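Ribosomal large subunit pseudouridine synthase D (Escherichia coli, PDB 1PRZ) converts uridines of 23S ribosomal RNA to pseudouridine, probably at positions 1911, 1915 and 1917, as an enzyme of the RluA family. Local coordinates at residues Q161-M166 against P177-R182; V100-M105 against R145-L150. All blocks are in the same frame, centred on the assembly; numbering follows the deposited sequence.

Contact 1. Residues Q161-M166 against P177-R182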
ATOM      1  N   GLN A 161      -8.961  -1.382   0.476  1.00 22.98           N
ATOM      2  CA  GLN A 161      -9.255  -2.541  -0.350  1.00 22.37           C
ATOM      3  C   GLN A 161      -8.407  -3.782  -0.080  1.00 22.03           C
ATOM      4  O   GLN A 161      -8.946  -4.828   0.227  1.00 21.82           O
ATOM      5  CB  GLN A 161      -9.188  -2.197  -1.846  1.00 22.66           C
ATOM      6  CG  GLN A 161      -9.797  -3.318  -2.702  1.00 22.62           C
ATOM      7  CD  GLN A 161      -9.892  -2.962  -4.165  1.00 22.95           C
ATOM      8  OE1 GLN A 161     -10.410  -1.908  -4.523  1.00 22.92           O
ATOM      9  NE2 GLN A 161      -9.393  -3.853  -5.029  1.00 22.83           N
ATOM     10  N   ILE A 162      -7.087  -3.688  -0.214  1.00 21.69           N
ATOM     11  CA  ILE A 162      -6.267  -4.885   0.021  1.00 21.46           C
ATOM     12  C   ILE A 162      -6.404  -5.394   1.464  1.00 21.47           C
ATOM     13  O   ILE A 162      -6.569  -6.591   1.704  1.00 21.30           O
ATOM     14  CB  ILE A 162      -4.792  -4.619  -0.274  1.00 21.27           C
ATOM     15  CG1 ILE A 162      -4.594  -4.472  -1.790  1.00 21.40           C
ATOM     16  CG2 ILE A 162      -3.912  -5.783   0.300  1.00 21.39           C
ATOM     17  CD1 ILE A 162      -3.189  -4.076  -2.169  1.00 21.34           C
ATOM     18  N   ARG A 163      -6.353  -4.489   2.425  1.00 21.56           N
ATOM     19  CA  ARG A 163      -6.477  -4.917   3.804  1.00 22.01           C
ATOM     20  C   ARG A 163      -7.809  -5.629   4.102  1.00 22.20           C
ATOM     21  O   ARG A 163      -7.816  -6.667   4.789  1.00 22.03           O
ATOM     22  CB  ARG A 163      -6.352  -3.732   4.742  1.00 22.09           C
ATOM     23  CG  ARG A 163      -5.005  -3.136   4.816  1.00 22.49           C
ATOM     24  CD  ARG A 163      -4.952  -2.424   6.177  1.00 23.29           C
ATOM     25  NE  ARG A 163      -5.167  -1.040   6.033  1.00 23.47           N
ATOM     26  CZ  ARG A 163      -5.434  -0.217   7.035  1.00 23.40           C
ATOM     27  NH1 ARG A 163      -5.536  -0.636   8.306  1.00 23.29           N
ATOM     28  NH2 ARG A 163      -5.559   1.045   6.734  1.00 23.47           N
ATOM     29  N   VAL A 164      -8.926  -5.079   3.610  1.00 22.51           N
ATOM     30  CA  VAL A 164     -10.214  -5.708   3.914  1.00 22.96           C
ATOM     31  C   VAL A 164     -10.433  -6.980   3.097  1.00 23.04           C
ATOM     32  O   VAL A 164     -10.979  -7.949   3.606  1.00 23.05           O
ATOM     33  CB  VAL A 164     -11.415  -4.726   3.765  1.00 23.11           C
ATOM     34  CG1 VAL A 164     -11.729  -4.445   2.315  1.00 23.43           C
ATOM     35  CG2 VAL A 164     -12.651  -5.349   4.450  1.00 23.57           C
ATOM     36  N   HIS A 165      -9.944  -7.006   1.855  1.00 23.21           N
ATOM     37  CA  HIS A 165     -10.097  -8.210   1.047  1.00 23.40           C
ATOM     38  C   HIS A 165      -9.297  -9.359   1.628  1.00 23.49           C
ATOM     39  O   HIS A 165      -9.783 -10.502   1.675  1.00 23.33           O
ATOM     40  CB  HIS A 165      -9.658  -7.970  -0.404  1.00 23.63           C
ATOM     41  CG  HIS A 165     -10.761  -7.504  -1.296  1.00 23.79           C
ATOM     42  ND1 HIS A 165     -12.083  -7.483  -0.888  1.00 24.10           N
ATOM     43  CD2 HIS A 165     -10.753  -7.076  -2.578  1.00 23.79           C
ATOM     44  CE1 HIS A 165     -12.840  -7.061  -1.887  1.00 24.04           C
ATOM     45  NE2 HIS A 165     -12.059  -6.804  -2.924  1.00 24.41           N
HETATM   46  N   MSE A 166      -8.063  -9.072   2.060  1.00 23.49           N
HETATM   47  CA  MSE A 166      -7.244 -10.124   2.640  1.00 23.75           C
HETATM   48  C   MSE A 166      -7.890 -10.597   3.944  1.00 23.96           C
HETATM   49  O   MSE A 166      -7.992 -11.805   4.210  1.00 24.01           O
HETATM   50  CB  MSE A 166      -5.808  -9.633   2.881  1.00 23.67           C
HETATM   51  CG  MSE A 166      -5.004  -9.451   1.562  1.00 23.66           C
HETATM   52 SE   MSE A 166      -4.926 -11.093   0.416  1.00 24.25          SE
HETATM   53  CE  MSE A 166      -6.388 -10.665  -0.794  1.00 23.64           C
ATOM     54  N   PRO A 177      -3.364  -2.791  12.390  1.00 25.77           N
ATOM     55  CA  PRO A 177      -3.995  -2.473  13.670  1.00 26.41           C
ATOM     56  C   PRO A 177      -5.519  -2.481  13.622  1.00 27.15           C
ATOM     57  O   PRO A 177      -6.181  -2.460  14.674  1.00 27.23           O
ATOM     58  CB  PRO A 177      -3.407  -1.092  14.000  1.00 26.39           C
ATOM     59  CG  PRO A 177      -3.279  -0.447  12.647  1.00 26.18           C
ATOM     60  CD  PRO A 177      -2.827  -1.577  11.731  1.00 25.80           C
ATOM     61  N   VAL A 178      -6.085  -2.528  12.412  1.00 27.68           N
ATOM     62  CA  VAL A 178      -7.533  -2.526  12.273  1.00 28.57           C
ATOM     63  C   VAL A 178      -8.093  -3.933  12.005  1.00 29.21           C
ATOM     64  O   VAL A 178      -8.931  -4.454  12.760  1.00 29.06           O
ATOM     65  CB  VAL A 178      -7.977  -1.570  11.116  1.00 28.57           C
ATOM     66  CG1 VAL A 178      -9.498  -1.637  10.939  1.00 28.70           C
ATOM     67  CG2 VAL A 178      -7.546  -0.121  11.420  1.00 28.59           C
ATOM     68  N   TYR A 179      -7.619  -4.556  10.933  1.00 29.97           N
ATOM     69  CA  TYR A 179      -8.108  -5.875  10.544  1.00 30.94           C
ATOM     70  C   TYR A 179      -7.350  -7.053  11.153  1.00 31.83           C
ATOM     71  O   TYR A 179      -7.846  -8.186  11.182  1.00 31.94           O
ATOM     72  CB  TYR A 179      -8.095  -5.976   9.031  1.00 30.57           C
ATOM     73  CG  TYR A 179      -8.869  -4.867   8.394  1.00 30.41           C
ATOM     74  CD1 TYR A 179     -10.267  -4.871   8.410  1.00 30.21           C
ATOM     75  CD2 TYR A 179      -8.210  -3.768   7.829  1.00 30.28           C
ATOM     76  CE1 TYR A 179     -10.996  -3.819   7.886  1.00 30.08           C
ATOM     77  CE2 TYR A 179      -8.923  -2.708   7.302  1.00 30.07           C
ATOM     78  CZ  TYR A 179     -10.328  -2.742   7.341  1.00 30.06           C
ATOM     79  OH  TYR A 179     -11.045  -1.664   6.890  1.00 29.87           O
ATOM     80  N   GLY A 180      -6.148  -6.795  11.637  1.00 32.77           N
ATOM     81  CA  GLY A 180      -5.375  -7.867  12.230  1.00 34.15           C
ATOM     82  C   GLY A 180      -5.596  -8.045  13.728  1.00 35.08           C
ATOM     83  O   GLY A 180      -6.098  -7.155  14.431  1.00 35.26           O
ATOM     84  N   GLY A 181      -5.230  -9.217  14.223  1.00 35.93           N
ATOM     85  CA  GLY A 181      -5.353  -9.479  15.643  1.00 36.87           C
ATOM     86  C   GLY A 181      -3.939  -9.443  16.189  1.00 37.55           C
ATOM     87  O   GLY A 181      -3.064  -8.808  15.590  1.00 37.70           O
ATOM     88  N   ARG A 182      -3.712 -10.121  17.314  1.00 38.16           N
ATOM     89  CA  ARG A 182      -2.398 -10.178  17.944  1.00 38.81           C
ATOM     90  C   ARG A 182      -1.463 -11.034  17.100  1.00 39.05           C
ATOM     91  O   ARG A 182      -1.900 -11.997  16.469  1.00 38.91           O
ATOM     92  CB  ARG A 182      -2.500 -10.816  19.338  1.00 39.24           C
ATOM     93  CG  ARG A 182      -3.362 -10.068  20.329  1.00 39.94           C
ATOM     94  CD  ARG A 182      -2.501  -9.351  21.344  1.00 40.49           C
ATOM     95  NE  ARG A 182      -3.294  -8.791  22.448  1.00 41.05           N
ATOM     96  CZ  ARG A 182      -3.833  -9.489  23.451  1.00 41.32           C
ATOM     97  NH1 ARG A 182      -3.681 -10.815  23.539  1.00 41.43           N
ATOM     98  NH2 ARG A 182      -4.528  -8.843  24.388  1.00 41.52           N
TER

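Contact 2. Residues V100-M105 against R145-L150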
ATOM      1  N   VAL A 100       2.658  -8.911   3.394  1.00 21.10           N
ATOM      2  CA  VAL A 100       2.903 -10.113   4.166  1.00 21.26           C
ATOM      3  C   VAL A 100       1.606 -10.351   4.914  1.00 21.60           C
ATOM      4  O   VAL A 100       1.135  -9.474   5.651  1.00 21.35           O
ATOM      5  CB  VAL A 100       4.054  -9.964   5.163  1.00 21.27           C
ATOM      6  CG1 VAL A 100       4.185 -11.271   5.933  1.00 21.16           C
ATOM      7  CG2 VAL A 100       5.389  -9.639   4.398  1.00 21.26           C
ATOM      8  N   ALA A 101       0.995 -11.515   4.675  1.00 22.03           N
ATOM      9  CA  ALA A 101      -0.278 -11.853   5.307  1.00 22.63           C
ATOM     10  C   ALA A 101      -0.121 -12.961   6.353  1.00 23.18           C
ATOM     11  O   ALA A 101       0.793 -13.793   6.282  1.00 23.06           O
ATOM     12  CB  ALA A 101      -1.295 -12.272   4.248  1.00 22.64           C
ATOM     13  N   ILE A 102      -1.014 -12.973   7.329  1.00 23.84           N
ATOM     14  CA  ILE A 102      -0.923 -13.994   8.353  1.00 24.64           C
ATOM     15  C   ILE A 102      -1.483 -15.280   7.790  1.00 25.09           C
ATOM     16  O   ILE A 102      -2.406 -15.284   6.955  1.00 25.07           O
ATOM     17  CB  ILE A 102      -1.729 -13.635   9.647  1.00 24.87           C
ATOM     18  CG1 ILE A 102      -3.224 -13.688   9.336  1.00 25.22           C
ATOM     19  CG2 ILE A 102      -1.294 -12.261  10.195  1.00 24.84           C
ATOM     20  CD1 ILE A 102      -4.096 -14.136  10.505  1.00 25.53           C
ATOM     21  N   GLY A 103      -0.885 -16.375   8.215  1.00 25.69           N
ATOM     22  CA  GLY A 103      -1.382 -17.663   7.810  1.00 26.48           C
ATOM     23  C   GLY A 103      -0.695 -18.250   6.611  1.00 27.12           C
ATOM     24  O   GLY A 103      -0.180 -17.539   5.752  1.00 27.01           O
ATOM     25  N   HIS A 104      -0.673 -19.576   6.571  1.00 27.69           N
ATOM     26  CA  HIS A 104      -0.085 -20.269   5.446  1.00 28.35           C
ATOM     27  C   HIS A 104      -1.167 -20.292   4.384  1.00 28.41           C
ATOM     28  O   HIS A 104      -2.297 -20.737   4.633  1.00 28.99           O
ATOM     29  CB  HIS A 104       0.305 -21.696   5.850  1.00 28.82           C
ATOM     30  CG  HIS A 104       1.032 -22.437   4.774  1.00 29.34           C
ATOM     31  ND1 HIS A 104       0.382 -23.008   3.698  1.00 29.43           N
ATOM     32  CD2 HIS A 104       2.360 -22.614   4.557  1.00 29.50           C
ATOM     33  CE1 HIS A 104       1.278 -23.497   2.859  1.00 29.80           C
ATOM     34  NE2 HIS A 104       2.487 -23.267   3.354  1.00 29.90           N
HETATM   35  N   MSE A 105      -0.862 -19.764   3.212  1.00 28.27           N
HETATM   36  CA  MSE A 105      -1.822 -19.730   2.127  1.00 28.06           C
HETATM   37  C   MSE A 105      -1.280 -20.734   1.163  1.00 28.43           C
HETATM   38  O   MSE A 105      -0.078 -20.940   1.113  1.00 28.55           O
HETATM   39  CB  MSE A 105      -1.868 -18.340   1.514  1.00 27.50           C
HETATM   40  CG  MSE A 105      -2.511 -17.360   2.436  1.00 26.87           C
HETATM   41 SE   MSE A 105      -2.305 -15.484   1.924  1.00 25.86          SE
HETATM   42  CE  MSE A 105      -3.491 -15.464   0.416  1.00 25.84           C
ATOM     43  N   ARG A 145       6.360 -20.200   7.403  1.00 22.62           N
ATOM     44  CA  ARG A 145       5.646 -21.230   8.149  1.00 23.23           C
ATOM     45  C   ARG A 145       4.176 -20.934   8.432  1.00 23.11           C
ATOM     46  O   ARG A 145       3.301 -21.760   8.146  1.00 23.02           O
ATOM     47  CB  ARG A 145       6.386 -21.544   9.446  1.00 23.94           C
ATOM     48  CG  ARG A 145       7.678 -22.330   9.191  1.00 25.14           C
ATOM     49  CD  ARG A 145       8.491 -22.398  10.505  1.00 26.25           C
ATOM     50  NE  ARG A 145       7.686 -23.068  11.503  1.00 27.05           N
ATOM     51  CZ  ARG A 145       7.909 -23.041  12.815  1.00 27.29           C
ATOM     52  NH1 ARG A 145       8.915 -22.351  13.325  1.00 27.55           N
ATOM     53  NH2 ARG A 145       7.118 -23.750  13.608  1.00 27.55           N
ATOM     54  N   VAL A 146       3.889 -19.766   8.983  1.00 22.90           N
ATOM     55  CA  VAL A 146       2.500 -19.419   9.230  1.00 22.73           C
ATOM     56  C   VAL A 146       2.202 -17.979   8.788  1.00 22.56           C
ATOM     57  O   VAL A 146       1.375 -17.307   9.400  1.00 22.57           O
ATOM     58  CB  VAL A 146       2.069 -19.603  10.741  1.00 22.85           C
ATOM     59  CG1 VAL A 146       2.254 -21.061  11.139  1.00 22.94           C
ATOM     60  CG2 VAL A 146       2.846 -18.652  11.670  1.00 22.88           C
ATOM     61  N   HIS A 147       2.873 -17.553   7.705  1.00 22.21           N
ATOM     62  CA  HIS A 147       2.699 -16.231   7.065  1.00 21.95           C
ATOM     63  C   HIS A 147       2.990 -16.490   5.589  1.00 21.58           C
ATOM     64  O   HIS A 147       3.554 -17.509   5.243  1.00 21.28           O
ATOM     65  CB  HIS A 147       3.684 -15.197   7.611  1.00 22.11           C
ATOM     66  CG  HIS A 147       3.544 -14.955   9.087  1.00 22.60           C
ATOM     67  ND1 HIS A 147       2.617 -14.072   9.615  1.00 22.86           N
ATOM     68  CD2 HIS A 147       4.176 -15.521  10.148  1.00 22.44           C
ATOM     69  CE1 HIS A 147       2.682 -14.109  10.938  1.00 22.59           C
ATOM     70  NE2 HIS A 147       3.618 -14.977  11.285  1.00 23.09           N
ATOM     71  N   THR A 148       2.580 -15.571   4.724  1.00 21.31           N
ATOM     72  CA  THR A 148       2.787 -15.748   3.297  1.00 20.98           C
ATOM     73  C   THR A 148       3.101 -14.374   2.691  1.00 20.91           C
ATOM     74  O   THR A 148       2.458 -13.376   3.030  1.00 20.73           O
ATOM     75  CB  THR A 148       1.505 -16.286   2.660  1.00 21.08           C
ATOM     76  OG1 THR A 148       1.141 -17.512   3.309  1.00 20.91           O
ATOM     77  CG2 THR A 148       1.693 -16.520   1.143  1.00 20.96           C
ATOM     78  N   ARG A 149       4.106 -14.327   1.823  1.00 20.70           N
ATOM     79  CA  ARG A 149       4.464 -13.086   1.145  1.00 20.82           C
ATOM     80  C   ARG A 149       3.676 -13.053  -0.181  1.00 20.74           C
ATOM     81  O   ARG A 149       3.700 -14.022  -0.955  1.00 20.19           O
ATOM     82  CB  ARG A 149       5.975 -13.016   0.853  1.00 21.25           C
ATOM     83  CG  ARG A 149       6.377 -11.742   0.116  1.00 21.88           C
ATOM     84  CD  ARG A 149       7.894 -11.461   0.178  1.00 22.68           C
ATOM     85  NE  ARG A 149       8.738 -12.443  -0.514  1.00 23.48           N
ATOM     86  CZ  ARG A 149       9.102 -12.365  -1.803  1.00 23.88           C
ATOM     87  NH1 ARG A 149       8.681 -11.350  -2.564  1.00 23.94           N
ATOM     88  NH2 ARG A 149       9.953 -13.255  -2.314  1.00 23.80           N
ATOM     89  N   LEU A 150       3.001 -11.929  -0.434  1.00 20.70           N
ATOM     90  CA  LEU A 150       2.172 -11.787  -1.625  1.00 21.13           C
ATOM     91  C   LEU A 150       2.529 -10.589  -2.473  1.00 21.51           C
ATOM     92  O   LEU A 150       3.173  -9.640  -2.023  1.00 21.33           O
ATOM     93  CB  LEU A 150       0.686 -11.608  -1.237  1.00 20.98           C
ATOM     94  CG  LEU A 150       0.078 -12.576  -0.211  1.00 21.14           C
ATOM     95  CD1 LEU A 150      -1.288 -12.048   0.273  1.00 21.26           C
ATOM     96  CD2 LEU A 150      -0.047 -13.949  -0.858  1.00 20.76           C
TER

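Contact 1. Residues Q161-M166 against P177-R182
Arg163 on helix 161-168 runs out past Tyr179 and Val178 of the loop that follows the helix. CB comes in obliquely at the CD2 corner of the phenol ring, 3.6 Å from Tyr179 CD2. CG lies anti to the carbonyl carbon (chi1 -69°), and CD comes back within 3.9 Å of Tyr179 CD2. The chain then bends at chi3 (-100°). This turns the guanidinium across the ring, with the two planes 79° apart. Tyr179 CE2 lies over one guanidinium face, 4.1 Å from Arg163 NH1. NH1 also meets the isopropyl group of Val178, 3.7 Å from its CG2. Val178 CG1 in turn sits 3.7 Å above the centre of the Tyr179 ring. The helix backbone, Arg163 C and Val164 N, lies over the opposite face, so the ring is held between helix and Val178. Farther along the helix, Val164 CG2 touches Tyr179 CE1 at 4.1 Å.

Arg163 NH2 forms a salt bridge with Asp65, the probable catalytic aspartate, and NH1 forms one with Asp176. The Asp176 carboxylate also accepts the backbone N-H groups of Val178 and Tyr179. Tyr179 OH is hydrogen-bonded to His160 ND1 and Met125 N. Across the two segments the contact is van der Waals packing, of the arginine's carbons and guanidinium against the ring and Val178. Its polar bonds go to other residues: Asp176 grips NH1 and leaves NH2 to Asp65.

Contact 2. Residues V100-M105 against R145-L150
Two neighbouring antiparallel strands of the seven-stranded sheet, 94-102 and 147-154, meet here at the end where the first gives way to a loop. Ala101 and Thr148 form a hydrogen-bonded pair. Ala101 N donates to Thr148 O at 2.9 Å, and Thr148 N returns a bond to Ala101 O at 3.0 Å. Val100 with Arg149 and Ile102 with His147 are the flanking non-hydrogen-bonded pairs. Gly103 N donates a hydrogen bond to Val146 O at 2.7 Å, coming from well above the carbonyl plane (49°). Gly103 has a positive phi (95°), a backbone shape in which a CB would press on the preceding carbonyl oxygen.

The Thr148 hydroxyl ties the turning chain to the strand. With OG1 anti to its carbonyl carbon (chi1 -57°), it donates to Gly103 O at 2.8 Å, in the carbonyl plane. OG1 in turn accepts from Met105 N at 3.0 Å. Selenomethionine Met105 crosses Leu150 at about a right angle, its SE 3.9 Å from Leu150 CD2. Leu150 CD1 also packs on Ala101 CB. His147 ND1 is buried near Ile102 CA and has no hydrogen-bond partner in the model.

Val100 and His147 share a face of the sheet and both touch Met238 of helix 229-244; His147 also meets helix 191-199. On the other face, Thr148 and Leu150 lie beside Ile140 of the adjacent strand 135-143, and Met166 of helix 161-168 packs on Leu150.

Contact 2 comes first along the chain and closes before contact 1 opens. Their centres are about 13 Å apart. Strand 147-154, which supplies one side of contact 2, is followed in the chain by helix 161-168, which supplies one side of contact 1. The helix packs back on this strand: Met166 SE lies 3.8 Å from Leu150 CD1, so the two contacts touch directly. Contact 2 belongs to the hydrogen-bonded body of the seven-stranded sheet and lies away from the probable active site. Contact 1 joins the helix to the following loop beside Asp65. The helix thus packs on the sheet through Met166 and, through Arg163, places a salt-bridge partner at Asp65.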